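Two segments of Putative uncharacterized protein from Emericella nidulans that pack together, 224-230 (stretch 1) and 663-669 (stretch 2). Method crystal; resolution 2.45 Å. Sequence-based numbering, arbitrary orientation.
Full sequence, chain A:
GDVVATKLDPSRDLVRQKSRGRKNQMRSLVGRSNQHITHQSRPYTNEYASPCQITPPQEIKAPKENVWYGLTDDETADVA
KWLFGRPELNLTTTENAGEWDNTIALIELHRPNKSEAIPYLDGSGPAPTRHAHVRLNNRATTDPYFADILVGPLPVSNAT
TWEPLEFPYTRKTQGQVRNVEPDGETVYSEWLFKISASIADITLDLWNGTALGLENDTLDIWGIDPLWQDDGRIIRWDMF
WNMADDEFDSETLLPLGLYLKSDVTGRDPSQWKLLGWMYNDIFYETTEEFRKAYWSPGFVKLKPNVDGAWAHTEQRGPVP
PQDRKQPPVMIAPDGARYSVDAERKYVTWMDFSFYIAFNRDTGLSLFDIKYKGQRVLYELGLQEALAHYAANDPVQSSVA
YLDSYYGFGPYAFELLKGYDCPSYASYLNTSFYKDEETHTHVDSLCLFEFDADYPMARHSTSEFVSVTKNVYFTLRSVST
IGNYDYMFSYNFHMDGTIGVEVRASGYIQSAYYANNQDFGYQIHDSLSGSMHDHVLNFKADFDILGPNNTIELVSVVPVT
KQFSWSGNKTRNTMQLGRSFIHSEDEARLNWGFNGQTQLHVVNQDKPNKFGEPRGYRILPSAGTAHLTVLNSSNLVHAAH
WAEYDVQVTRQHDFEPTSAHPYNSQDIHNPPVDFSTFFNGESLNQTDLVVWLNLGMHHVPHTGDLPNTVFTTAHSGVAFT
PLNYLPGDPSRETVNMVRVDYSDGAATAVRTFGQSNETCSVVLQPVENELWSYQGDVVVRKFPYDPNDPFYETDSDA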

# COMPACT_ATOMS: atom_id res chain seq x y z
N ILE A 224 -26.99 7.61 19.92
CA ILE A 224 -25.99 8.49 19.32
C ILE A 224 -24.82 8.84 20.22
O ILE A 224 -24.93 8.85 21.45
CB ILE A 224 -26.64 9.79 18.78
CG1 ILE A 224 -27.16 10.67 19.93
CG2 ILE A 224 -27.75 9.45 17.82
CD1 ILE A 224 -27.76 11.99 19.48
N ASP A 225 -23.69 9.12 19.57
CA ASP A 225 -22.49 9.63 20.20
C ASP A 225 -21.83 10.55 19.16
O ASP A 225 -21.50 10.11 18.06
CB ASP A 225 -21.55 8.48 20.57
CG ASP A 225 -20.30 8.93 21.34
OD1 ASP A 225 -20.08 10.14 21.51
OD2 ASP A 225 -19.53 8.04 21.78
N PRO A 226 -21.66 11.85 19.49
CA PRO A 226 -22.06 12.52 20.72
C PRO A 226 -23.57 12.76 20.79
O PRO A 226 -24.27 12.55 19.79
CB PRO A 226 -21.32 13.86 20.63
CG PRO A 226 -21.18 14.10 19.20
CD PRO A 226 -21.01 12.78 18.55
N LEU A 227 -24.05 13.16 21.96
CA LEU A 227 -25.43 13.59 22.10
C LEU A 227 -25.57 14.98 21.48
O LEU A 227 -24.60 15.73 21.39
CB LEU A 227 -25.83 13.63 23.58
CG LEU A 227 -25.74 12.32 24.37
CD1 LEU A 227 -26.13 12.56 25.82
CD2 LEU A 227 -26.61 11.26 23.74
N TRP A 228 -26.78 15.29 21.02
CA TRP A 228 -27.05 16.59 20.40
C TRP A 228 -26.96 17.69 21.45
O TRP A 228 -27.54 17.56 22.53
CB TRP A 228 -28.43 16.62 19.74
CG TRP A 228 -28.47 15.99 18.37
CD1 TRP A 228 -27.53 15.19 17.80
CD2 TRP A 228 -29.53 16.09 17.42
NE1 TRP A 228 -27.93 14.79 16.55
CE2 TRP A 228 -29.16 15.33 16.29
CE3 TRP A 228 -30.77 16.74 17.41
CZ2 TRP A 228 -29.97 15.22 15.17
CZ3 TRP A 228 -31.57 16.63 16.30
CH2 TRP A 228 -31.17 15.87 15.19
N GLN A 229 -26.25 18.76 21.11
CA GLN A 229 -25.93 19.82 22.06
C GLN A 229 -26.22 21.20 21.45
O GLN A 229 -25.35 22.06 21.37
CB GLN A 229 -24.46 19.71 22.49
CG GLN A 229 -24.14 18.44 23.28
CD GLN A 229 -22.67 18.07 23.26
OE1 GLN A 229 -21.81 18.91 23.54
NE2 GLN A 229 -22.37 16.82 22.93
N ASP A 230 -27.46 21.38 21.02
CA ASP A 230 -27.92 22.67 20.51
C ASP A 230 -28.46 23.53 21.64
O ASP A 230 -29.42 23.15 22.31
CB ASP A 230 -29.01 22.46 19.45
CG ASP A 230 -28.49 21.79 18.19
OD1 ASP A 230 -27.57 22.36 17.55
OD2 ASP A 230 -29.00 20.70 17.83
N ASN A 663 -13.86 15.78 24.53
CA ASN A 663 -14.29 16.76 23.52
C ASN A 663 -15.78 16.52 23.18
O ASN A 663 -16.53 17.47 22.96
CB ASN A 663 -13.44 16.68 22.24
CG ASN A 663 -12.09 17.41 22.35
OD1 ASN A 663 -11.72 17.96 23.39
ND2 ASN A 663 -11.35 17.42 21.25
N SER A 664 -16.19 15.26 23.16
CA SER A 664 -17.58 14.86 22.91
C SER A 664 -18.59 15.39 23.93
O SER A 664 -19.79 15.40 23.67
CB SER A 664 -17.67 13.34 22.91
OG SER A 664 -17.32 12.82 24.18
N GLN A 665 -18.12 15.78 25.11
CA GLN A 665 -19.00 16.24 26.18
C GLN A 665 -19.43 17.69 25.98
O GLN A 665 -20.45 18.11 26.52
CB GLN A 665 -18.34 16.06 27.55
CG GLN A 665 -17.93 14.62 27.86
CD GLN A 665 -19.08 13.65 27.73
OE1 GLN A 665 -19.86 13.45 28.67
NE2 GLN A 665 -19.20 13.01 26.55
N ASP A 666 -18.65 18.44 25.20
CA ASP A 666 -18.93 19.85 24.96
C ASP A 666 -18.40 20.26 23.58
O ASP A 666 -17.38 20.94 23.45
CB ASP A 666 -18.31 20.69 26.08
CG ASP A 666 -18.92 22.08 26.18
OD1 ASP A 666 -19.48 22.57 25.19
OD2 ASP A 666 -18.81 22.68 27.27
N ILE A 667 -19.12 19.83 22.54
CA ILE A 667 -18.65 19.99 21.17
C ILE A 667 -18.56 21.46 20.72
O ILE A 667 -17.82 21.77 19.79
CB ILE A 667 -19.49 19.16 20.17
CG1 ILE A 667 -20.91 19.73 20.01
CG2 ILE A 667 -19.54 17.70 20.60
CD1 ILE A 667 -21.86 18.79 19.26
N HIS A 668 -19.29 22.34 21.40
CA HIS A 668 -19.21 23.78 21.12
C HIS A 668 -18.06 24.47 21.87
O HIS A 668 -17.67 25.58 21.51
CB HIS A 668 -20.54 24.46 21.43
CG HIS A 668 -21.62 24.11 20.46
ND1 HIS A 668 -21.74 24.73 19.23
CD2 HIS A 668 -22.63 23.21 20.53
CE1 HIS A 668 -22.78 24.22 18.58
NE2 HIS A 668 -23.34 23.31 19.35
N ASN A 669 -17.54 23.82 22.91
CA ASN A 669 -16.38 24.32 23.64
C ASN A 669 -15.56 23.14 24.22
O ASN A 669 -15.58 22.88 25.42
CB ASN A 669 -16.83 25.29 24.75
CG ASN A 669 -15.66 25.94 25.49
OD1 ASN A 669 -15.80 26.36 26.64
ND2 ASN A 669 -14.51 26.03 24.83
O HOH W 1 -18.96 10.68 23.87
O HOH W 2 -21.84 13.32 23.90
O HOH W 3 -24.97 21.21 18.16

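Two segments more than 430 residues apart in sequence meet through one amide side chain, a small apolar contact and three bridging waters, burying 309 Å² in all. Stretch 1 has no regular helix or strand; stretch 2 opens with a short 3-10 segment and closes with a type I turn from Asp666 to Asn669. Both direct hydrogen bonds pair the Gln229 side chain with main-chain groups of stretch 2.

That side chain is Gln229, which loses more surface to the contact than any other residue here. Its CA-to-CB bond points toward stretch 2, and chi1 near -65° (m) with chi2 near 159° (t) extends the chain so that the amide reaches the backbone of stretch 2. There it both gives and receives: Gln229 NE2 donates to Ser664 O at 3.0 Å (152°), and Gln229 OE1 accepts from Ile667 N at 3.0 Å (162°). A carboxamide, with a donor and an acceptor on one carbon, suits a site that offers a carbonyl acceptor and an N-H donor close together. NE2 also donates back to its own segment, to Leu227 O at 2.9 Å, so Gln229 NE2 links main-chain carbonyls of both stretches. OE1 has a further hydrogen bond elsewhere in the structure. Its approach to Gln665 O, 3.4 Å from Gln229 OE1, brings two acceptors together and is not a bond.

Ser664 O is served twice, since water 2 donates to it at 2.9 Å while accepting from Leu227 N at 2.9 Å; the water thus joins the two backbones beside the amide. Water 1 makes a second bridge, donating to Asp225 OD1 at 2.7 Å and lying 2.7 Å from Ser664 OG. Ser664 OG, at chi1 near 63° (p), additionally accepts from Gln665 NE2 at 3.0 Å. The CA-to-CB bond of Gln665 points away from stretch 1, yet its amide thereby supports a group that takes part in the water bridge. Asp225 OD2 is satisfied elsewhere in the structure, leaving neither carboxylate oxygen of this buried residue without a partner.

Pro226, preceded by a cis peptide bond, supplies the apolar part. Its CA-to-CB bond points toward stretch 2; Pro226 CG lies 4.2 Å from Ile667 CG2 as the apolar contact, and Pro226 CB lies 3.7 Å from Ser664 O. The proline ring and the isoleucine side chain carry no polar groups to satisfy, so they can be buried without hydrogen-bond partners.

At the exposed end, the His668 ring turns its edge to the main chain of Gln229: Gln229 O lies 3.1 Å from His668 CD2, near the ring plane. Water 3 completes this side, donating to Asp230 OD1 at 2.9 Å and meeting His668 NE2 at 2.9 Å. The turn, with Ile667 and His668 as its central residues, is closed by Asn669 N to Asp666 O at 2.9 Å, with a weak addition from Asn669 N to Asp666 OD1 at 3.2 Å.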